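Local coordinates for protein pantothenate kinase (Coxiella burnetii, PDB 3TQC) that catalyses the ATP-dependent phosphorylation of pantothenate to 4'-phosphopantothenate, the first step of coenzyme A biosynthesis from pantothenate, at residues K287-L290 / M291-L295; V212-T215 / L216-Q220; S154-M157 / P158-L161. One frame throughout, in Å; residues are numbered along the deposited sequence.

The three contacts illustrate how short-range bonding shapes a chain at a helix end, in a loop and at a helix start. Contact 1, toward the end of helix 271-294, lies near the nucleotide: the side chain of Ile-294 lies about 9 Å from the bound ADP, and that of Leu-290 about 4 Å from Ser-100 of the ADP pocket. Contact 3 opens helix 157-168, its Leu-160 side chain about 12 Å from that of Lys-105. Contact 2 is a surface loop away from the annotated sites. Contacts 1 and 2 have centres 23 Å apart and do not touch within one chain, yet both meet the second subunit, where Arg-213 of one chain binds Glu-292 O of the other.

Contact 1: K287-L290 / M291-L295; sequences KVNL and MENIL
Met-291, Glu-292 and Asn-293 turn their backbone N-H groups to the carbonyls of Lys-287, Val-288 and Asn-289, as one expects along an alpha helix. The ladder then widens: Leu-295 N reaches Leu-290 O over 2.9 Å, with the donor in the carbonyl plane and an N-H...O angle of 162°, a five-residue step of the pi type. Ile-294 N is left with two weak bonds, to the carbonyls of Asn-289 and Leu-290. Among the side chains, Val-288 and Glu-292 run alongside each other, and methyl CG1 of Val-288 sits 3.4 Å from the carboxylate carbon CD of Glu-292. The side chains of Asn-289 and Asn-293 cross at about a right angle, with their amide planes 61° apart; OD1 of Asn-289 comes within 3.0 Å of OD1 of Asn-293, but both are acceptors, so this is a contact and not a hydrogen bond. Apolar packing belongs to Leu-290. With CG anti to the backbone N (chi1 173°), its CD1 extends along the helix to CB of Leu-295 at 4.1 Å and CB of Ile-294 at 4.2 Å. Asn-289 and Asn-293 face the loop at Phe-151, and Met-291 and Glu-292 pack against Gln-217 and Leu-216 of the second subunit. Trp-282, earlier in helix 271-294, also touches Leu-290, while Ile-294 and Leu-295 rest on strand 229-234 through Phe-232 and Asp-234.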
ATOM      1  N   LYS B 287       7.650  10.032 -22.404  1.00 29.10           N
ATOM      2  CA  LYS B 287       8.655  10.439 -21.441  1.00 29.22           C
ATOM      3  C   LYS B 287       8.119  11.410 -20.392  1.00 29.06           C
ATOM      4  O   LYS B 287       8.593  11.420 -19.257  1.00 28.37           O
ATOM      5  CB  LYS B 287       9.872  11.063 -22.125  1.00 30.92           C
ATOM      6  CG  LYS B 287      10.971  11.429 -21.121  1.00 32.43           C
ATOM      7  CD  LYS B 287      12.354  11.439 -21.747  1.00 35.91           C
ATOM      8  CE  LYS B 287      12.783  12.804 -22.152  1.00 38.78           C
ATOM      9  NZ  LYS B 287      13.016  13.632 -20.951  1.00 41.62           N
ATOM     10  N   VAL B 288       7.159  12.236 -20.782  1.00 29.61           N
ATOM     11  CA  VAL B 288       6.517  13.137 -19.854  1.00 29.83           C
ATOM     12  C   VAL B 288       5.683  12.300 -18.893  1.00 28.44           C
ATOM     13  O   VAL B 288       5.651  12.572 -17.703  1.00 28.34           O
ATOM     14  CB  VAL B 288       5.637  14.178 -20.587  1.00 31.53           C
ATOM     15  CG1 VAL B 288       4.816  15.004 -19.593  1.00 30.56           C
ATOM     16  CG2 VAL B 288       6.506  15.076 -21.451  1.00 32.35           C
ATOM     17  N   ASN B 289       5.028  11.274 -19.417  1.00 27.52           N
ATOM     18  CA  ASN B 289       4.259  10.361 -18.604  1.00 26.28           C
ATOM     19  C   ASN B 289       5.182   9.678 -17.597  1.00 25.61           C
ATOM     20  O   ASN B 289       4.912   9.659 -16.394  1.00 24.55           O
ATOM     21  CB  ASN B 289       3.561   9.320 -19.490  1.00 25.67           C
ATOM     22  CG  ASN B 289       2.453   8.577 -18.773  1.00 23.69           C
ATOM     23  OD1 ASN B 289       1.984   9.004 -17.720  1.00 23.86           O
ATOM     24  ND2 ASN B 289       2.024   7.457 -19.347  1.00 22.96           N
ATOM     25  N   LEU B 290       6.286   9.139 -18.097  1.00 25.90           N
ATOM     26  CA  LEU B 290       7.284   8.533 -17.232  1.00 25.34           C
ATOM     27  C   LEU B 290       7.699   9.495 -16.123  1.00 26.32           C
ATOM     28  O   LEU B 290       7.646   9.144 -14.945  1.00 25.80           O
ATOM     29  CB  LEU B 290       8.489   8.099 -18.049  1.00 25.46           C
ATOM     30  CG  LEU B 290       9.721   7.579 -17.326  1.00 24.87           C
ATOM     31  CD1 LEU B 290       9.394   6.355 -16.496  1.00 24.95           C
ATOM     32  CD2 LEU B 290      10.765   7.267 -18.371  1.00 25.82           C
ATOM     33  N   MET B 291       8.069  10.717 -16.487  1.00 28.53           N
ATOM     34  CA  MET B 291       8.619  11.652 -15.510  1.00 29.98           C
ATOM     35  C   MET B 291       7.565  12.158 -14.537  1.00 29.59           C
ATOM     36  O   MET B 291       7.876  12.392 -13.372  1.00 29.57           O
ATOM     37  CB  MET B 291       9.321  12.837 -16.189  1.00 32.07           C
ATOM     38  CG  MET B 291      10.594  12.489 -17.016  1.00 35.45           C
ATOM     39  SD  MET B 291      11.751  11.303 -16.247  1.00 38.34           S
ATOM     40  CE  MET B 291      12.653  12.371 -15.112  1.00 40.49           C
ATOM     41  N   GLU B 292       6.325  12.298 -15.004  1.00 29.60           N
ATOM     42  CA  GLU B 292       5.263  12.924 -14.207  1.00 30.02           C
ATOM     43  C   GLU B 292       4.410  11.936 -13.413  1.00 28.15           C
ATOM     44  O   GLU B 292       3.941  12.257 -12.325  1.00 28.27           O
ATOM     45  CB  GLU B 292       4.344  13.776 -15.092  1.00 31.03           C
ATOM     46  CG  GLU B 292       5.014  14.983 -15.726  1.00 33.84           C
ATOM     47  CD  GLU B 292       4.020  15.938 -16.391  1.00 36.05           C
ATOM     48  OE1 GLU B 292       2.880  15.539 -16.728  1.00 37.67           O
ATOM     49  OE2 GLU B 292       4.381  17.105 -16.576  1.00 40.35           O
ATOM     50  N   ASN B 293       4.191  10.746 -13.955  1.00 26.94           N
ATOM     51  CA  ASN B 293       3.199   9.830 -13.381  1.00 26.02           C
ATOM     52  C   ASN B 293       3.664   8.421 -13.030  1.00 24.50           C
ATOM     53  O   ASN B 293       2.966   7.707 -12.317  1.00 24.43           O
ATOM     54  CB  ASN B 293       2.018   9.719 -14.339  1.00 26.08           C
ATOM     55  CG  ASN B 293       1.511  11.064 -14.776  1.00 27.61           C
ATOM     56  OD1 ASN B 293       1.519  11.379 -15.963  1.00 31.52           O
ATOM     57  ND2 ASN B 293       1.084  11.876 -13.823  1.00 26.55           N
ATOM     58  N   ILE B 294       4.814   8.009 -13.534  1.00 24.35           N
ATOM     59  CA  ILE B 294       5.261   6.632 -13.358  1.00 23.11           C
ATOM     60  C   ILE B 294       6.438   6.613 -12.403  1.00 22.93           C
ATOM     61  O   ILE B 294       6.334   6.083 -11.308  1.00 22.37           O
ATOM     62  CB  ILE B 294       5.638   5.998 -14.704  1.00 23.30           C
ATOM     63  CG1 ILE B 294       4.478   6.167 -15.701  1.00 23.83           C
ATOM     64  CG2 ILE B 294       6.028   4.513 -14.507  1.00 22.42           C
ATOM     65  CD1 ILE B 294       4.701   5.529 -17.072  1.00 24.96           C
ATOM     66  N   LEU B 295       7.526   7.260 -12.802  1.00 23.89           N
ATOM     67  CA  LEU B 295       8.783   7.264 -12.050  1.00 24.36           C
ATOM     68  C   LEU B 295       8.669   7.827 -10.627  1.00 24.79           C
ATOM     69  O   LEU B 295       9.333   7.339  -9.718  1.00 25.01           O
ATOM     70  CB  LEU B 295       9.842   8.061 -12.824  1.00 25.55           C
ATOM     71  CG  LEU B 295      11.305   7.839 -12.467  1.00 26.55           C
ATOM     72  CD1 LEU B 295      11.694   6.367 -12.654  1.00 26.20           C
ATOM     73  CD2 LEU B 295      12.206   8.756 -13.316  1.00 28.46           C
TER

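Contact 2: V212-T215 / L216-Q220; sequences VRKT and LQQLQ
Gln-218 reaches its amide across to the backbone of Lys-214, where OE1 accepts from Lys-214 N at 2.9 Å and from Gln-220 NE2 at 2.8 Å. The two donors arrive from opposite faces of the amide plane, neither of them on a lone pair. With chi1 at 176° and the chain drawn out beyond CG, OE1 is carried as far as Lys-214. Close by, CD of Arg-213 rests 3.8 Å from CG of Gln-220, with guanidinium and amide turned 49° against each other. Arg-213 then bends round so that NH2 meets Leu-216 O at 3.0 Å, nearly straight at 163°, on a lone pair in the carbonyl plane. CD2 of Leu-216 lies over one face of the same guanidinium. This is an irregular loop between strands 199-203 and 229-234 of the central sheet, held largely by bonds that involve side chains, in place of a regular ladder. It packs on the second subunit, with Arg-213 and Leu-216 against its Glu-292 and Gln-220 against its Tyr-297. On the exposed side the hold is looser: Gln-218 N makes weak bonds to Thr-215 O and Thr-215 OG1, and OE1 of Gln-217 approaches CB of Thr-215 at 3.6 Å.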
ATOM      1  N   VAL B 212      -7.607  10.601  -8.402  1.00 41.53           N
ATOM      2  CA  VAL B 212      -7.817  12.038  -8.277  1.00 43.62           C
ATOM      3  C   VAL B 212      -8.903  12.294  -7.217  1.00 44.41           C
ATOM      4  O   VAL B 212      -9.867  11.529  -7.112  1.00 44.41           O
ATOM      5  CB  VAL B 212      -8.207  12.658  -9.638  1.00 45.05           C
ATOM      6  CG1 VAL B 212      -7.243  12.192 -10.723  1.00 44.46           C
ATOM      7  CG2 VAL B 212      -9.634  12.293 -10.017  1.00 46.34           C
ATOM      8  N   ARG B 213      -8.745  13.349  -6.423  1.00 45.42           N
ATOM      9  CA  ARG B 213      -9.774  13.705  -5.439  1.00 46.44           C
ATOM     10  C   ARG B 213     -10.797  14.602  -6.138  1.00 48.43           C
ATOM     11  O   ARG B 213     -10.591  15.804  -6.223  1.00 49.96           O
ATOM     12  CB  ARG B 213      -9.197  14.454  -4.214  1.00 46.78           C
ATOM     13  CG  ARG B 213      -7.863  13.955  -3.629  1.00 45.08           C
ATOM     14  CD  ARG B 213      -7.993  12.800  -2.638  1.00 42.07           C
ATOM     15  NE  ARG B 213      -8.730  13.095  -1.399  1.00 40.83           N
ATOM     16  CZ  ARG B 213      -8.217  13.625  -0.283  1.00 39.97           C
ATOM     17  NH1 ARG B 213      -6.944  13.991  -0.208  1.00 39.61           N
ATOM     18  NH2 ARG B 213      -8.999  13.818   0.774  1.00 39.58           N
ATOM     19  N   LYS B 214     -11.887  14.036  -6.659  1.00 48.88           N
ATOM     20  CA  LYS B 214     -12.965  14.874  -7.196  1.00 51.00           C
ATOM     21  C   LYS B 214     -13.387  15.843  -6.099  1.00 52.01           C
ATOM     22  O   LYS B 214     -13.373  17.056  -6.299  1.00 53.94           O
ATOM     23  CB  LYS B 214     -14.169  14.049  -7.657  1.00 51.45           C
ATOM     24  CG  LYS B 214     -13.969  13.308  -8.983  1.00 52.46           C
ATOM     25  CD  LYS B 214     -15.323  12.942  -9.621  1.00 55.21           C
ATOM     26  CE  LYS B 214     -15.237  11.694 -10.507  1.00 54.80           C
ATOM     27  NZ  LYS B 214     -16.576  11.334 -11.076  1.00 56.01           N
ATOM     28  N   THR B 215     -13.758  15.287  -4.946  1.00 50.95           N
ATOM     29  CA  THR B 215     -13.920  16.049  -3.708  1.00 51.76           C
ATOM     30  C   THR B 215     -12.976  15.497  -2.642  1.00 49.66           C
ATOM     31  O   THR B 215     -12.452  14.390  -2.770  1.00 47.72           O
ATOM     32  CB  THR B 215     -15.373  15.994  -3.154  1.00 53.04           C
ATOM     33  OG1 THR B 215     -15.804  14.632  -3.062  1.00 52.34           O
ATOM     34  CG2 THR B 215     -16.343  16.788  -4.038  1.00 55.12           C
ATOM     35  N   LEU B 216     -12.768  16.279  -1.589  1.00 50.11           N
ATOM     36  CA  LEU B 216     -12.014  15.821  -0.429  1.00 48.64           C
ATOM     37  C   LEU B 216     -12.681  14.601   0.208  1.00 47.22           C
ATOM     38  O   LEU B 216     -12.000  13.657   0.592  1.00 45.55           O
ATOM     39  CB  LEU B 216     -11.888  16.943   0.609  1.00 50.38           C
ATOM     40  CG  LEU B 216     -10.967  18.114   0.254  1.00 51.34           C
ATOM     41  CD1 LEU B 216     -11.134  19.250   1.251  1.00 52.70           C
ATOM     42  CD2 LEU B 216      -9.504  17.672   0.179  1.00 49.30           C
ATOM     43  N   GLN B 217     -14.012  14.621   0.281  1.00 47.94           N
ATOM     44  CA  GLN B 217     -14.780  13.626   1.019  1.00 47.37           C
ATOM     45  C   GLN B 217     -14.907  12.311   0.268  1.00 45.61           C
ATOM     46  O   GLN B 217     -15.225  11.277   0.861  1.00 45.24           O
ATOM     47  CB  GLN B 217     -16.183  14.156   1.337  1.00 49.54           C
ATOM     48  CG  GLN B 217     -16.213  15.386   2.258  1.00 52.20           C
ATOM     49  CD  GLN B 217     -16.231  16.735   1.523  1.00 55.29           C
ATOM     50  OE1 GLN B 217     -16.068  16.810   0.294  1.00 55.42           O
ATOM     51  NE2 GLN B 217     -16.427  17.812   2.288  1.00 55.42           N
ATOM     52  N   GLN B 218     -14.682  12.345  -1.039  1.00 44.83           N
ATOM     53  CA  GLN B 218     -14.784  11.152  -1.859  1.00 43.21           C
ATOM     54  C   GLN B 218     -13.903  10.025  -1.309  1.00 40.94           C
ATOM     55  O   GLN B 218     -12.746  10.265  -0.973  1.00 39.81           O
ATOM     56  CB  GLN B 218     -14.353  11.499  -3.282  1.00 43.40           C
ATOM     57  CG  GLN B 218     -14.312  10.335  -4.243  1.00 42.62           C
ATOM     58  CD  GLN B 218     -13.654  10.689  -5.563  1.00 43.98           C
ATOM     59  OE1 GLN B 218     -12.630  11.384  -5.607  1.00 44.85           O
ATOM     60  NE2 GLN B 218     -14.230  10.196  -6.648  1.00 45.44           N
ATOM     61  N   LEU B 219     -14.457   8.811  -1.229  1.00 39.82           N
ATOM     62  CA  LEU B 219     -13.707   7.627  -0.778  1.00 37.93           C
ATOM     63  C   LEU B 219     -12.546   7.319  -1.717  1.00 35.87           C
ATOM     64  O   LEU B 219     -12.707   7.333  -2.945  1.00 35.60           O
ATOM     65  CB  LEU B 219     -14.624   6.400  -0.638  1.00 37.98           C
ATOM     66  CG  LEU B 219     -15.233   6.244   0.764  1.00 39.98           C
ATOM     67  CD1 LEU B 219     -16.552   5.473   0.783  1.00 40.96           C
ATOM     68  CD2 LEU B 219     -14.203   5.577   1.665  1.00 41.42           C
ATOM     69  N   GLN B 220     -11.379   7.056  -1.131  1.00 33.92           N
ATOM     70  CA  GLN B 220     -10.162   6.869  -1.898  1.00 32.60           C
ATOM     71  C   GLN B 220      -9.569   5.500  -1.630  1.00 30.73           C
ATOM     72  O   GLN B 220      -9.240   5.156  -0.494  1.00 30.16           O
ATOM     73  CB  GLN B 220      -9.121   7.955  -1.572  1.00 33.11           C
ATOM     74  CG  GLN B 220      -9.509   9.403  -1.978  1.00 35.35           C
ATOM     75  CD  GLN B 220      -9.786   9.569  -3.477  1.00 36.64           C
ATOM     76  OE1 GLN B 220      -9.019   9.102  -4.325  1.00 38.11           O
ATOM     77  NE2 GLN B 220     -10.887  10.228  -3.801  1.00 37.42           N
TER

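Contact 3: S154-M157 / P158-L161; sequences SYDM and PSLL
Asp-156 and Met-157 direct their backbone carbonyls into the first turn of a helix: Leu-160 N binds Asp-156 O at 3.1 Å, and Leu-161 N binds Met-157 O at 2.9 Å, the latter almost straight at 169°. The side chain of Asp-156 adds a third bond. Its OD1 accepts from Ser-159 N over 3.1 Å, the donor standing above the carboxylate plane, 58° out of it. With chi1 at -173°, CG stands opposite the backbone N, which turns the carboxylate toward the N-H of Ser-159; CB of Ser-159 fits against it, 3.3 Å from CG of Asp-156. The carboxylate would probably also be stabilised by the positive end of the helix dipole. Pro-158, having no N-H to offer, suits the first turn, and its CD lies 3.5 Å from CB of Met-157, a closeness set largely by the peptide link between them. The bent Met-157 chain lies along the helix, with SD alongside CD2 of Leu-160 at 4.1 Å, while its CG touches CD1 of Leu-161 at 4.0 Å where the two side chains cross at a slant. Just upstream, Ser-154 OG is bonded to Phe-151 O and Gly-150 N, while the backbone of Asp-156 bonds with that of Phe-133. This is a classic Asp N-cap, here starting helix 157-168 within the phosphoribulokinase/uridine kinase family region of a P-loop kinase.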
ATOM      1  N   SER B 154      -6.554   9.210 -18.809  1.00 27.49           N
ATOM      2  CA  SER B 154      -6.915   8.420 -19.972  1.00 27.59           C
ATOM      3  C   SER B 154      -7.519   7.064 -19.597  1.00 26.79           C
ATOM      4  O   SER B 154      -8.074   6.399 -20.464  1.00 26.90           O
ATOM      5  CB  SER B 154      -5.691   8.203 -20.870  1.00 27.24           C
ATOM      6  OG  SER B 154      -4.713   7.401 -20.240  1.00 25.00           O
ATOM      7  N   TYR B 155      -7.419   6.678 -18.321  1.00 25.83           N
ATOM      8  CA  TYR B 155      -7.950   5.396 -17.839  1.00 25.88           C
ATOM      9  C   TYR B 155      -9.308   5.518 -17.174  1.00 26.70           C
ATOM     10  O   TYR B 155      -9.578   6.483 -16.465  1.00 27.13           O
ATOM     11  CB  TYR B 155      -7.017   4.756 -16.795  1.00 24.28           C
ATOM     12  CG  TYR B 155      -5.673   4.381 -17.335  1.00 23.88           C
ATOM     13  CD1 TYR B 155      -5.436   3.118 -17.878  1.00 23.58           C
ATOM     14  CD2 TYR B 155      -4.645   5.294 -17.331  1.00 24.21           C
ATOM     15  CE1 TYR B 155      -4.192   2.781 -18.378  1.00 22.49           C
ATOM     16  CE2 TYR B 155      -3.415   4.974 -17.823  1.00 24.84           C
ATOM     17  CZ  TYR B 155      -3.184   3.728 -18.341  1.00 23.40           C
ATOM     18  OH  TYR B 155      -1.936   3.464 -18.822  1.00 23.74           O
ATOM     19  N   ASP B 156     -10.122   4.489 -17.378  1.00 26.76           N
ATOM     20  CA  ASP B 156     -11.355   4.310 -16.652  1.00 27.59           C
ATOM     21  C   ASP B 156     -11.020   3.714 -15.274  1.00 26.45           C
ATOM     22  O   ASP B 156     -11.055   2.499 -15.076  1.00 25.17           O
ATOM     23  CB  ASP B 156     -12.272   3.383 -17.456  1.00 28.36           C
ATOM     24  CG  ASP B 156     -13.656   3.269 -16.865  1.00 29.90           C
ATOM     25  OD1 ASP B 156     -13.819   3.604 -15.678  1.00 29.72           O
ATOM     26  OD2 ASP B 156     -14.579   2.840 -17.593  1.00 32.61           O
ATOM     27  N   MET B 157     -10.701   4.570 -14.314  1.00 26.74           N
ATOM     28  CA  MET B 157     -10.258   4.085 -13.006  1.00 26.26           C
ATOM     29  C   MET B 157     -11.364   3.378 -12.237  1.00 25.66           C
ATOM     30  O   MET B 157     -11.112   2.366 -11.618  1.00 25.24           O
ATOM     31  CB  MET B 157      -9.661   5.220 -12.167  1.00 27.25           C
ATOM     32  CG  MET B 157      -8.803   4.760 -10.972  1.00 28.31           C
ATOM     33  SD  MET B 157      -7.392   3.711 -11.399  1.00 32.53           S
ATOM     34  CE  MET B 157      -7.000   4.413 -13.004  1.00 22.47           C
ATOM     35  N   PRO B 158     -12.591   3.902 -12.265  1.00 26.71           N
ATOM     36  CA  PRO B 158     -13.612   3.160 -11.532  1.00 26.87           C
ATOM     37  C   PRO B 158     -13.760   1.725 -12.051  1.00 26.34           C
ATOM     38  O   PRO B 158     -14.012   0.810 -11.276  1.00 25.44           O
ATOM     39  CB  PRO B 158     -14.898   3.973 -11.775  1.00 28.32           C
ATOM     40  CG  PRO B 158     -14.434   5.343 -12.168  1.00 29.36           C
ATOM     41  CD  PRO B 158     -13.092   5.187 -12.801  1.00 28.28           C
ATOM     42  N   SER B 159     -13.587   1.537 -13.354  1.00 26.66           N
ATOM     43  CA  SER B 159     -13.682   0.210 -13.942  1.00 26.65           C
ATOM     44  C   SER B 159     -12.514  -0.699 -13.508  1.00 25.11           C
ATOM     45  O   SER B 159     -12.705  -1.887 -13.207  1.00 25.04           O
ATOM     46  CB  SER B 159     -13.759   0.308 -15.461  1.00 27.31           C
ATOM     47  OG  SER B 159     -13.781  -0.977 -16.014  1.00 28.65           O
ATOM     48  N   LEU B 160     -11.309  -0.151 -13.469  1.00 23.78           N
ATOM     49  CA  LEU B 160     -10.183  -0.933 -13.024  1.00 22.59           C
ATOM     50  C   LEU B 160     -10.363  -1.312 -11.554  1.00 22.14           C
ATOM     51  O   LEU B 160     -10.122  -2.450 -11.191  1.00 21.20           O
ATOM     52  CB  LEU B 160      -8.872  -0.176 -13.231  1.00 22.52           C
ATOM     53  CG  LEU B 160      -7.566  -0.775 -12.696  1.00 20.09           C
ATOM     54  CD1 LEU B 160      -7.363  -2.192 -13.172  1.00 19.46           C
ATOM     55  CD2 LEU B 160      -6.414   0.111 -13.150  1.00 19.79           C
ATOM     56  N   LEU B 161     -10.785  -0.370 -10.709  1.00 22.60           N
ATOM     57  CA  LEU B 161     -10.905  -0.669  -9.275  1.00 21.95           C
ATOM     58  C   LEU B 161     -12.039  -1.663  -9.028  1.00 22.59           C
ATOM     59  O   LEU B 161     -11.961  -2.484  -8.131  1.00 21.97           O
ATOM     60  CB  LEU B 161     -11.122   0.603  -8.468  1.00 22.45           C
ATOM     61  CG  LEU B 161      -9.942   1.583  -8.518  1.00 22.92           C
ATOM     62  CD1 LEU B 161     -10.300   2.910  -7.809  1.00 23.29           C
ATOM     63  CD2 LEU B 161      -8.702   0.963  -7.902  1.00 21.90           C
TER